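Local coordinates for protein Bug27 (Bordetella pertussis, PDB 2QPQ) that probably captures a small solute in the periplasm, as a Venus-flytrap binding protein of the Bug family, at residues A[53-58]-A[91-96]; A[102-107]-A[140-145]; A[115-120]-A[217-222]; A[160-165]-A[175-180]; A[171-176]-A[194-199]. One frame throughout, in Å; residues are numbered along the deposited sequence.

Contact 1 of 5, residues A[53-58]-A[91-96]; sequences VGARLV and KDFAAV
Phe93 points the outer edge of its ring at helix 52-59, where Ala55 and Val58 receive it. These two residues lie three positions apart, so they stand close together on one side of the helix. The nearest approach is from Phe93 CZ to the carbonyl oxygen Ala55 O, 3.2 Å. That oxygen lies near the plane of the ring, so it meets the C-H edge, which is weakly positive, and not the pi face. The methyl Ala55 CB sits 3.8 Å from the same Phe93 CZ. On the next turn Val58 CB approaches Phe93 CE1 at 4.5 Å, again at the edge and near the ring plane. The ring gets there because CG stands anti to the carbonyl carbon, with chi1 -56°, which carries the ring off the strand and over to the helix. About 120 Å² is buried between the segments, nearly all of it by these three residues, and all three are buried in the protein. Phe75 and Phe87 each make an edge-to-face pair with Phe93. Leu69 of strand 67-72 touches Ala55, Val58 and Phe93 alike, so a strand of the sheet closes the same apolar cluster. This is helix-on-sheet packing in an alpha/beta domain, with an aromatic side chain at the start of long strand 93-109 filling the layer beneath helix 52-59.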
# COMPACT_ATOMS: atom_id res chain seq x y z
N VAL A 53 5.16 -12.91 -8.65
CA VAL A 53 4.74 -13.82 -9.73
C VAL A 53 4.10 -12.95 -10.80
O VAL A 53 4.46 -13.04 -11.97
CB VAL A 53 3.81 -14.96 -9.25
CG1 VAL A 53 3.10 -15.73 -10.44
CG2 VAL A 53 4.59 -15.94 -8.32
N GLY A 54 3.16 -12.11 -10.38
CA GLY A 54 2.48 -11.22 -11.33
C GLY A 54 3.45 -10.26 -12.00
O GLY A 54 3.33 -9.99 -13.19
N ALA A 55 4.41 -9.72 -11.22
CA ALA A 55 5.39 -8.79 -11.77
C ALA A 55 6.24 -9.48 -12.85
O ALA A 55 6.42 -8.94 -13.94
CB ALA A 55 6.29 -8.17 -10.64
N ARG A 56 6.73 -10.69 -12.58
CA ARG A 56 7.58 -11.37 -13.56
C ARG A 56 6.78 -11.64 -14.85
O ARG A 56 7.30 -11.51 -15.95
CB ARG A 56 8.08 -12.69 -12.98
CG ARG A 56 9.20 -13.33 -13.83
CD ARG A 56 9.40 -14.77 -13.40
NE ARG A 56 10.80 -15.20 -13.53
CZ ARG A 56 11.22 -16.44 -13.27
NH1 ARG A 56 10.34 -17.36 -12.86
NH2 ARG A 56 12.51 -16.75 -13.42
N LEU A 57 5.51 -11.99 -14.69
CA LEU A 57 4.64 -12.24 -15.81
C LEU A 57 4.55 -10.99 -16.71
O LEU A 57 4.80 -11.07 -17.91
CB LEU A 57 3.24 -12.63 -15.30
CG LEU A 57 2.16 -12.99 -16.32
CD1 LEU A 57 2.60 -14.23 -17.11
CD2 LEU A 57 0.83 -13.26 -15.65
N VAL A 58 4.19 -9.85 -16.13
CA VAL A 58 4.13 -8.63 -16.91
C VAL A 58 5.47 -8.19 -17.50
O VAL A 58 5.48 -7.71 -18.62
CB VAL A 58 3.43 -7.47 -16.13
CG1 VAL A 58 3.36 -6.18 -16.96
CG2 VAL A 58 2.00 -7.93 -15.78
N LYS A 91 14.17 -1.23 -14.28
CA LYS A 91 14.24 -1.20 -15.75
C LYS A 91 13.10 -1.96 -16.43
O LYS A 91 12.68 -1.59 -17.56
CB LYS A 91 15.55 -1.78 -16.24
CG LYS A 91 15.72 -1.71 -17.78
CD LYS A 91 16.13 -0.29 -18.24
CE LYS A 91 16.26 -0.24 -19.75
NZ LYS A 91 15.83 1.11 -20.26
N ASP A 92 12.60 -3.00 -15.76
CA ASP A 92 11.67 -3.91 -16.44
C ASP A 92 10.20 -3.46 -16.42
O ASP A 92 9.33 -4.18 -16.90
CB ASP A 92 11.80 -5.34 -15.92
CG ASP A 92 13.12 -5.98 -16.30
OD1 ASP A 92 13.82 -5.47 -17.21
OD2 ASP A 92 13.46 -7.01 -15.67
N PHE A 93 9.94 -2.31 -15.82
CA PHE A 93 8.62 -1.74 -15.66
C PHE A 93 8.67 -0.24 -15.89
O PHE A 93 9.69 0.40 -15.57
CB PHE A 93 8.07 -2.03 -14.25
CG PHE A 93 8.03 -3.50 -13.91
CD1 PHE A 93 6.94 -4.29 -14.28
CD2 PHE A 93 9.10 -4.10 -13.27
CE1 PHE A 93 6.94 -5.67 -14.00
CE2 PHE A 93 9.08 -5.48 -12.99
CZ PHE A 93 8.00 -6.23 -13.36
N ALA A 94 7.56 0.30 -16.39
CA ALA A 94 7.39 1.73 -16.61
C ALA A 94 6.03 2.10 -16.05
O ALA A 94 5.01 1.42 -16.27
CB ALA A 94 7.44 2.05 -18.10
N ALA A 95 6.01 3.21 -15.33
CA ALA A 95 4.79 3.63 -14.64
C ALA A 95 3.80 4.27 -15.58
O ALA A 95 4.17 4.95 -16.54
CB ALA A 95 5.17 4.62 -13.54
N VAL A 96 2.52 4.06 -15.31
CA VAL A 96 1.43 4.69 -16.07
C VAL A 96 0.69 5.70 -15.23
O VAL A 96 0.60 6.91 -15.58
CB VAL A 96 0.43 3.63 -16.57
CG1 VAL A 96 -0.76 4.33 -17.27
CG2 VAL A 96 1.18 2.68 -17.55

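Contact 2 of 5, residues A[102-107]-A[140-145]; sequences VPSVFV and TPQHLA
The Phe106 ring presents its edge to helix 141-153, with Ala145 O near the ring plane and 4.0 Å from Phe106 CZ. The hydrogen bond to this oxygen comes from Tyr224 OH; the ring edge only packs beside it. Val181, of the neighbouring strand 180-183, touches the Phe106 side chain. The second flat group is the amide of Gln142. Its stronger partner is Gln228 OE1, of strand 227-235, which accepts from NE2. Gln142 NE2 also donates to Ser104 OG over 3.1 Å, bent at 143°, with the hydroxyl 22° out of the amide plane. The two bonds together restrain the rotation of the amide. With CG anti to the carbonyl carbon, Gln142 CG lies 3.4 Å from Ser104 OG; the bend at chi2, 70°, then turns the amide back to the hydroxyl. A water is hydrogen-bonded to Ser104 OG at 2.6 Å and gives a weak bond to Pro141 O. Thr140 is the N-cap: its OG1 accepts from His143 N at 3.0 Å. The Gln142 side chain is about 3 Å from a bound citrate, probably from the crystallisation liquor. A helix start beside a polar pocket is consistent with the ligand cleft of a Venus-flytrap binding protein.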
# COMPACT_ATOMS: atom_id res chain seq x y z
N VAL A 102 -3.36 5.34 0.41
CA VAL A 102 -4.05 5.11 1.68
C VAL A 102 -3.01 5.11 2.79
O VAL A 102 -2.02 4.34 2.75
CB VAL A 102 -4.97 3.83 1.71
CG1 VAL A 102 -4.15 2.53 1.86
CG2 VAL A 102 -5.96 3.92 2.89
N PRO A 103 -3.24 5.94 3.82
CA PRO A 103 -2.31 5.82 4.93
C PRO A 103 -2.51 4.50 5.71
O PRO A 103 -3.58 3.87 5.63
CB PRO A 103 -2.64 7.04 5.79
CG PRO A 103 -4.10 7.30 5.52
CD PRO A 103 -4.31 6.94 4.08
N SER A 104 -1.47 4.08 6.42
CA SER A 104 -1.66 3.10 7.50
C SER A 104 -2.07 3.77 8.81
O SER A 104 -1.90 4.98 8.99
CB SER A 104 -0.42 2.22 7.71
OG SER A 104 -0.13 1.52 6.49
N VAL A 105 -2.62 2.97 9.71
CA VAL A 105 -3.04 3.47 10.99
C VAL A 105 -2.61 2.52 12.09
O VAL A 105 -2.69 1.30 11.92
CB VAL A 105 -4.56 3.73 11.00
CG1 VAL A 105 -5.31 2.42 10.68
CG2 VAL A 105 -5.00 4.43 12.29
N PHE A 106 -2.08 3.09 13.17
CA PHE A 106 -1.81 2.34 14.38
C PHE A 106 -3.10 2.26 15.18
O PHE A 106 -3.58 3.28 15.65
CB PHE A 106 -0.71 3.03 15.20
CG PHE A 106 0.67 2.91 14.62
CD1 PHE A 106 0.97 3.52 13.42
CD2 PHE A 106 1.65 2.16 15.26
CE1 PHE A 106 2.24 3.42 12.85
CE2 PHE A 106 2.93 2.06 14.73
CZ PHE A 106 3.23 2.70 13.51
N VAL A 107 -3.67 1.06 15.30
CA VAL A 107 -4.94 0.85 16.01
C VAL A 107 -4.77 -0.08 17.23
O VAL A 107 -3.93 -1.02 17.26
CB VAL A 107 -6.10 0.36 15.06
CG1 VAL A 107 -6.38 1.40 14.00
CG2 VAL A 107 -5.75 -0.99 14.33
N THR A 140 5.12 -6.11 4.19
CA THR A 140 4.11 -5.14 3.71
C THR A 140 4.51 -3.71 4.12
O THR A 140 5.31 -3.52 5.04
CB THR A 140 2.68 -5.41 4.26
OG1 THR A 140 2.69 -5.37 5.71
CG2 THR A 140 2.12 -6.77 3.75
N PRO A 141 3.94 -2.68 3.45
CA PRO A 141 4.15 -1.32 3.88
C PRO A 141 3.71 -1.14 5.36
O PRO A 141 4.26 -0.30 6.07
CB PRO A 141 3.22 -0.53 2.95
CG PRO A 141 3.22 -1.36 1.68
CD PRO A 141 3.11 -2.75 2.23
N GLN A 142 2.74 -1.93 5.80
CA GLN A 142 2.22 -1.84 7.20
C GLN A 142 3.28 -2.37 8.16
O GLN A 142 3.65 -1.71 9.14
CB GLN A 142 0.89 -2.63 7.33
CG GLN A 142 -0.26 -1.89 6.64
CD GLN A 142 -0.14 -1.90 5.11
OE1 GLN A 142 0.24 -2.90 4.54
NE2 GLN A 142 -0.43 -0.75 4.46
N HIS A 143 3.83 -3.53 7.83
CA HIS A 143 5.02 -4.03 8.54
C HIS A 143 6.12 -2.95 8.57
O HIS A 143 6.64 -2.60 9.63
CB HIS A 143 5.50 -5.31 7.88
CG HIS A 143 6.77 -5.87 8.44
ND1 HIS A 143 7.48 -6.89 7.82
CD2 HIS A 143 7.47 -5.55 9.55
CE1 HIS A 143 8.55 -7.17 8.54
NE2 HIS A 143 8.57 -6.38 9.59
N LEU A 144 6.48 -2.40 7.42
CA LEU A 144 7.54 -1.41 7.39
C LEU A 144 7.21 -0.11 8.15
O LEU A 144 8.11 0.51 8.70
CB LEU A 144 7.96 -1.10 5.95
CG LEU A 144 8.66 -2.21 5.15
CD1 LEU A 144 9.40 -1.60 3.95
CD2 LEU A 144 9.57 -3.09 5.97
N ALA A 145 5.93 0.29 8.21
CA ALA A 145 5.53 1.45 9.01
C ALA A 145 5.91 1.25 10.49
O ALA A 145 6.45 2.17 11.14
CB ALA A 145 4.04 1.78 8.84
O HOH W 1 2.20 2.04 5.40

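Contact 3 of 5, residues A[115-120]-A[217-222]; sequences KTLGEL and AEQGVA
A capped helix start meets an irregular loop here: Leu117, in the first turn of helix 117-123, is crossed by the side chain of Gln219 from the loop before strand 227-235. The two side chains run at about a right angle. The end of Gln219 lies against the Leu117 CB methylene, with the amide carbon Gln219 CD 3.6 Å from Leu117 CB. Gln219 is extended beyond CG, chi2 -176°, and this reach brings its amide to the helix. Leu117 CG is anti to the backbone N, chi1 -163°, which turns the branched end off, and the glutamine amide meets mainly CB. Thr116 is the N-cap. Its OG1 accepts from Glu119 N at 3.2 Å, nearly straight at 162°. The Glu119 carboxylate takes a bond from the residue before the cap: OE1 accepts from Lys115 N at 2.9 Å, and the donor approaches from above the carboxylate plane. The two bonds tie the residues just before the helix to its first turn. On the loop side, the peptide between Gln219 and Gly220 is cis. Leu117 also touches Phe106 of strand 93-109, and both Leu117 and Gln219 reach Ala200 of strand 196-201. The contact is plain packing at the periphery of an alpha/beta domain, where one loop side chain lies against the first turn of a helix with a threonine N-cap.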
# COMPACT_ATOMS: atom_id res chain seq x y z
N LYS A 115 -3.44 5.32 25.00
CA LYS A 115 -4.34 6.40 24.65
C LYS A 115 -3.75 7.28 23.53
O LYS A 115 -4.49 7.90 22.73
CB LYS A 115 -4.59 7.22 25.94
CG LYS A 115 -5.79 6.75 26.85
CD LYS A 115 -5.83 5.27 27.29
CE LYS A 115 -7.00 5.00 28.32
NZ LYS A 115 -7.37 3.55 28.64
N THR A 116 -2.42 7.33 23.44
CA THR A 116 -1.76 8.13 22.42
C THR A 116 -0.60 7.33 21.86
O THR A 116 -0.16 6.36 22.48
CB THR A 116 -1.18 9.45 23.02
OG1 THR A 116 -0.09 9.13 23.88
CG2 THR A 116 -2.21 10.21 23.83
N LEU A 117 -0.08 7.74 20.71
CA LEU A 117 1.15 7.15 20.19
C LEU A 117 2.31 7.32 21.16
O LEU A 117 3.15 6.44 21.24
CB LEU A 117 1.53 7.69 18.81
CG LEU A 117 2.56 6.81 18.06
CD1 LEU A 117 1.85 5.57 17.49
CD2 LEU A 117 3.27 7.54 16.94
N GLY A 118 2.35 8.45 21.89
CA GLY A 118 3.45 8.74 22.80
C GLY A 118 3.56 7.72 23.93
O GLY A 118 4.64 7.33 24.31
N GLU A 119 2.41 7.29 24.45
CA GLU A 119 2.31 6.24 25.45
C GLU A 119 2.83 4.91 24.93
O GLU A 119 3.49 4.16 25.66
CB GLU A 119 0.86 6.12 25.96
CG GLU A 119 0.48 7.27 26.93
CD GLU A 119 -0.99 7.30 27.31
OE1 GLU A 119 -1.70 6.29 27.11
OE2 GLU A 119 -1.43 8.34 27.87
N LEU A 120 2.51 4.61 23.68
CA LEU A 120 2.97 3.36 23.05
C LEU A 120 4.50 3.36 22.94
O LEU A 120 5.17 2.39 23.32
CB LEU A 120 2.34 3.22 21.64
CG LEU A 120 2.88 2.07 20.77
CD1 LEU A 120 2.38 0.76 21.37
CD2 LEU A 120 2.48 2.19 19.30
N ALA A 217 4.31 11.79 12.50
CA ALA A 217 5.25 12.93 12.44
C ALA A 217 4.89 13.98 13.48
O ALA A 217 5.75 14.46 14.18
CB ALA A 217 5.27 13.55 11.02
N GLU A 218 3.60 14.31 13.60
CA GLU A 218 3.18 15.35 14.55
C GLU A 218 3.18 14.90 16.02
O GLU A 218 2.78 15.67 16.90
CB GLU A 218 1.85 15.98 14.12
CG GLU A 218 0.60 15.22 14.55
CD GLU A 218 -0.69 15.90 14.12
OE1 GLU A 218 -1.28 15.41 13.10
OE2 GLU A 218 -1.12 16.91 14.79
N GLN A 219 3.69 13.69 16.30
CA GLN A 219 3.75 13.13 17.66
C GLN A 219 5.09 12.76 18.37
O GLN A 219 5.13 11.75 19.03
CB GLN A 219 2.81 11.88 17.76
CG GLN A 219 1.35 12.15 17.46
CD GLN A 219 0.44 10.95 17.65
OE1 GLN A 219 0.08 10.26 16.69
NE2 GLN A 219 0.07 10.69 18.89
N GLY A 220 6.22 13.46 18.25
CA GLY A 220 6.78 14.03 17.11
C GLY A 220 7.91 13.05 16.76
O GLY A 220 8.88 12.82 17.51
N VAL A 221 7.73 12.44 15.62
CA VAL A 221 8.76 11.65 14.99
C VAL A 221 8.90 12.40 13.68
O VAL A 221 8.31 12.04 12.67
CB VAL A 221 8.25 10.20 14.76
CG1 VAL A 221 9.34 9.34 14.12
CG2 VAL A 221 7.73 9.60 16.08
N ALA A 222 9.67 13.48 13.71
CA ALA A 222 9.77 14.37 12.55
C ALA A 222 10.26 13.66 11.29
O ALA A 222 11.16 12.81 11.36
CB ALA A 222 10.67 15.57 12.87

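Contact 4 of 5, residues A[160-165]-A[175-180]; sequences VPYKGC and SQIGLA
Val160 begins the segment and meets Ile177 with its branch point. The distance from Val160 CB to Ile177 CD1 is 3.8 Å, and the two methyls of Val160 lie a little farther off, with CG2 4.1 Å from the same Ile177 CD1. The two side chains slide past each other in opposite directions. Val160 lies next to the end of strand 158-161, which pairs with strand 132-135, and Thr132 of that strand touches both Val160 and Ile177. After Pro161, Tyr162 and Ile177 reach toward each other from opposite directions. The tyrosine offers its edge, not a face: Ile177 CD1 lies near the ring plane, 4.1 Å from Tyr162 CE2. The phenol oxygen Tyr162 OH is also 3.8 Å from Ile177 CB. Ile177 can reach both partners because its CG1 is anti to the backbone N, chi1 -161°, and chi2 is extended at 161°, which brings CD1 against both Val160 and Tyr162. Lys163 is the centre of an inverse gamma turn, closed by a weak bond of 2.9 Å from Gly164 N to Tyr162 O. Gly164 then serves as the N-cap of helix 165-173, and Cys165, the first helical residue, is joined to Cys136 by a disulfide. Across the two segments the chemistry is apolar, with one isoleucine methyl resting against both a valine and a tyrosine edge. Van der Waals packing therefore joins the segments, while the hydrogen bond between Tyr162 OH and Asp171 OD2 of helix 165-173, beyond the two segments, helps to hold the phenol in place.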
# COMPACT_ATOMS: atom_id res chain seq x y z
N VAL A 160 4.34 -8.88 14.58
CA VAL A 160 3.67 -10.16 14.45
C VAL A 160 2.84 -10.08 13.14
O VAL A 160 1.91 -9.25 13.03
CB VAL A 160 2.76 -10.45 15.69
CG1 VAL A 160 1.94 -11.75 15.46
CG2 VAL A 160 3.59 -10.51 17.05
N PRO A 161 3.23 -10.86 12.12
CA PRO A 161 2.55 -10.71 10.85
C PRO A 161 1.23 -11.47 10.81
O PRO A 161 1.12 -12.54 11.40
CB PRO A 161 3.54 -11.30 9.85
CG PRO A 161 4.22 -12.42 10.66
CD PRO A 161 4.33 -11.85 12.05
N TYR A 162 0.27 -10.91 10.06
CA TYR A 162 -0.97 -11.60 9.74
C TYR A 162 -1.11 -11.78 8.23
O TYR A 162 -0.50 -11.07 7.45
CB TYR A 162 -2.18 -10.80 10.28
CG TYR A 162 -2.27 -10.90 11.80
CD1 TYR A 162 -3.12 -11.80 12.40
CD2 TYR A 162 -1.45 -10.11 12.62
CE1 TYR A 162 -3.20 -11.90 13.80
CE2 TYR A 162 -1.51 -10.22 14.03
CZ TYR A 162 -2.37 -11.13 14.59
OH TYR A 162 -2.42 -11.28 15.95
N LYS A 163 -1.99 -12.69 7.84
CA LYS A 163 -2.24 -12.92 6.43
C LYS A 163 -3.29 -11.89 5.95
O LYS A 163 -4.46 -12.21 5.76
CB LYS A 163 -2.67 -14.37 6.26
CG LYS A 163 -2.53 -14.87 4.87
CD LYS A 163 -2.89 -16.38 4.83
CE LYS A 163 -3.48 -16.77 3.49
NZ LYS A 163 -2.77 -16.25 2.29
N GLY A 164 -2.86 -10.64 5.79
CA GLY A 164 -3.72 -9.56 5.36
C GLY A 164 -4.30 -8.77 6.52
O GLY A 164 -4.15 -9.13 7.70
N CYS A 165 -4.99 -7.69 6.18
CA CYS A 165 -5.51 -6.78 7.18
C CYS A 165 -6.70 -7.35 7.93
O CYS A 165 -6.91 -7.00 9.09
CB CYS A 165 -5.86 -5.41 6.58
SG CYS A 165 -4.46 -4.46 5.85
N SER A 175 -8.80 -8.19 21.18
CA SER A 175 -7.69 -8.03 22.15
C SER A 175 -6.68 -9.18 22.26
O SER A 175 -5.89 -9.28 23.24
CB SER A 175 -8.24 -7.69 23.53
OG SER A 175 -8.98 -6.48 23.42
N GLN A 176 -6.65 -10.03 21.23
CA GLN A 176 -5.69 -11.10 21.20
C GLN A 176 -4.33 -10.52 20.89
O GLN A 176 -3.32 -11.13 21.18
CB GLN A 176 -6.03 -12.17 20.15
CG GLN A 176 -7.52 -12.39 19.89
CD GLN A 176 -8.22 -13.07 21.02
OE1 GLN A 176 -9.47 -13.16 21.02
NE2 GLN A 176 -7.45 -13.56 22.01
N ILE A 177 -4.30 -9.33 20.29
CA ILE A 177 -3.07 -8.57 20.18
C ILE A 177 -3.42 -7.11 20.57
O ILE A 177 -4.55 -6.64 20.32
CB ILE A 177 -2.40 -8.70 18.74
CG1 ILE A 177 -0.93 -8.30 18.79
CG2 ILE A 177 -3.21 -7.89 17.66
CD1 ILE A 177 -0.06 -8.81 17.60
N GLY A 178 -2.47 -6.42 21.18
CA GLY A 178 -2.72 -5.08 21.72
C GLY A 178 -2.62 -3.93 20.73
O GLY A 178 -3.02 -2.78 21.04
N LEU A 179 -2.12 -4.22 19.54
CA LEU A 179 -1.81 -3.19 18.61
C LEU A 179 -1.63 -3.80 17.22
O LEU A 179 -1.12 -4.93 17.08
CB LEU A 179 -0.52 -2.48 19.07
CG LEU A 179 0.18 -1.53 18.08
CD1 LEU A 179 -0.62 -0.23 17.79
CD2 LEU A 179 1.54 -1.23 18.57
N ALA A 180 -2.04 -3.06 16.20
CA ALA A 180 -1.70 -3.43 14.83
C ALA A 180 -1.54 -2.20 13.95
O ALA A 180 -2.12 -1.13 14.19
CB ALA A 180 -2.81 -4.38 14.21

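Contact 5 of 5, residues A[171-176]-A[194-199]; sequences DVLGSQ and GKLQAL
Leu196 and Leu173 meet first, with Leu173 CD2 3.7 Å from Leu196 CG and their side chains at about a right angle. The same methyl, Leu173 CD2, also lies 3.7 Å from Lys195 CB, so one leucine branch touches two successive residues. The lysine contributes the base of its chain here, not its ammonium group. Val172 meets the Leu196 CD2 methyl, which nests against the fork of its two methyls, Val172 CG1 and CG2 each 3.8 Å away. Val172 has CG1 between the backbone N and the carbonyl carbon, chi1 63°, which leaves CG2 anti to the N and turns both methyls to the leucine. Leu196 carries its CG anti to the carbonyl carbon, chi1 -63°, and this brings its end nearer to the helix. In the next shell, a backbone turn flanks the contact on each side. Helix 165-173 stops at Leu173, and Ser175 N bonds back to Val172 O at 3.1 Å. Gly194 ends helix 184-192 in a Schellman motif with positive phi, and the chain then enters strand 196-201. Around them, Phe190 of helix 184-192 touches both Leu173 and Leu196, and Pro109 of strand 93-109 touches Val172. The contact thus joins the C-terminal end of helix 165-173 to the start of strand 196-201, beside helix 184-192 and the end of strand 93-109.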
# COMPACT_ATOMS: atom_id res chain seq x y z
N ASP A 171 -7.75 -9.90 15.36
CA ASP A 171 -7.02 -10.08 16.64
C ASP A 171 -6.92 -8.81 17.51
O ASP A 171 -6.87 -8.89 18.76
CB ASP A 171 -5.62 -10.61 16.41
CG ASP A 171 -5.53 -12.12 16.54
OD1 ASP A 171 -6.56 -12.82 16.51
OD2 ASP A 171 -4.40 -12.60 16.66
N VAL A 172 -6.87 -7.64 16.88
CA VAL A 172 -6.92 -6.41 17.67
C VAL A 172 -8.35 -6.16 18.16
O VAL A 172 -8.55 -5.79 19.31
CB VAL A 172 -6.20 -5.21 16.97
CG1 VAL A 172 -6.86 -4.84 15.70
CG2 VAL A 172 -6.12 -3.98 17.91
N LEU A 173 -9.34 -6.42 17.31
CA LEU A 173 -10.74 -6.37 17.70
C LEU A 173 -11.08 -7.24 18.90
O LEU A 173 -11.91 -6.82 19.72
CB LEU A 173 -11.68 -6.69 16.54
CG LEU A 173 -11.86 -5.61 15.47
CD1 LEU A 173 -12.55 -6.23 14.25
CD2 LEU A 173 -12.63 -4.38 16.00
N GLY A 174 -10.45 -8.41 19.01
CA GLY A 174 -10.69 -9.33 20.12
C GLY A 174 -9.68 -9.20 21.25
O GLY A 174 -9.70 -10.01 22.19
N SER A 175 -8.80 -8.19 21.18
CA SER A 175 -7.69 -8.03 22.15
C SER A 175 -6.68 -9.18 22.26
O SER A 175 -5.89 -9.28 23.24
CB SER A 175 -8.24 -7.69 23.53
OG SER A 175 -8.98 -6.48 23.42
N GLN A 176 -6.65 -10.03 21.23
CA GLN A 176 -5.69 -11.10 21.20
C GLN A 176 -4.33 -10.52 20.89
O GLN A 176 -3.32 -11.13 21.18
CB GLN A 176 -6.03 -12.17 20.15
CG GLN A 176 -7.52 -12.39 19.89
CD GLN A 176 -8.22 -13.07 21.02
OE1 GLN A 176 -9.47 -13.16 21.02
NE2 GLN A 176 -7.45 -13.56 22.01
N GLY A 194 -16.25 2.74 17.16
CA GLY A 194 -15.61 2.74 18.48
C GLY A 194 -15.16 1.37 18.97
O GLY A 194 -14.96 1.16 20.18
N LYS A 195 -15.00 0.43 18.04
CA LYS A 195 -14.47 -0.87 18.40
C LYS A 195 -12.95 -0.85 18.46
O LYS A 195 -12.33 -1.67 19.12
CB LYS A 195 -14.98 -1.93 17.41
CG LYS A 195 -16.50 -2.09 17.48
CD LYS A 195 -16.97 -3.34 16.79
CE LYS A 195 -18.28 -3.84 17.40
NZ LYS A 195 -18.30 -5.35 17.70
N LEU A 196 -12.35 0.10 17.76
CA LEU A 196 -10.91 0.34 17.80
C LEU A 196 -10.67 1.81 18.04
O LEU A 196 -11.50 2.65 17.68
CB LEU A 196 -10.24 0.01 16.45
CG LEU A 196 -10.34 -1.46 16.01
CD1 LEU A 196 -9.93 -1.60 14.58
CD2 LEU A 196 -9.46 -2.37 16.91
N GLN A 197 -9.49 2.10 18.55
CA GLN A 197 -8.99 3.44 18.70
C GLN A 197 -7.74 3.59 17.84
O GLN A 197 -6.91 2.69 17.81
CB GLN A 197 -8.64 3.56 20.14
CG GLN A 197 -8.12 4.85 20.64
CD GLN A 197 -8.01 4.76 22.15
OE1 GLN A 197 -9.04 4.57 22.83
NE2 GLN A 197 -6.77 4.82 22.68
N ALA A 198 -7.62 4.72 17.14
CA ALA A 198 -6.47 5.01 16.31
C ALA A 198 -5.46 5.93 17.01
O ALA A 198 -5.81 7.03 17.44
CB ALA A 198 -6.92 5.59 14.97
N LEU A 199 -4.22 5.48 17.11
CA LEU A 199 -3.16 6.26 17.73
C LEU A 199 -2.48 7.28 16.79
O LEU A 199 -2.07 8.38 17.21
CB LEU A 199 -2.15 5.31 18.36
CG LEU A 199 -2.66 4.42 19.50
CD1 LEU A 199 -1.48 3.67 20.14
CD2 LEU A 199 -3.43 5.25 20.54

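How the contacts relate
Strand 93-109 serves two regions: contact 1 uses its start and contact 2 its later half, with centres 24 Å apart. Contacts 2 to 5 form one connected group, while contact 1 lies across the chain's centre from contacts 3, 4 and 5. Phe106 of contact 2 packs on Leu117 and Leu120 of contact 3. Contacts 4 and 5 have centres 10 Å apart, share Ser175 and Gln176, and are joined by the Tyr162-Asp171 pair. Probable backbone bonds tie contact 2 to contacts 4 and 5. Among the five, contact 2 is the one noted at the bound citric acid, about 3 Å from the Gln142 side chain; the molecule is probably from the crystallisation liquor, but may mark the cleft.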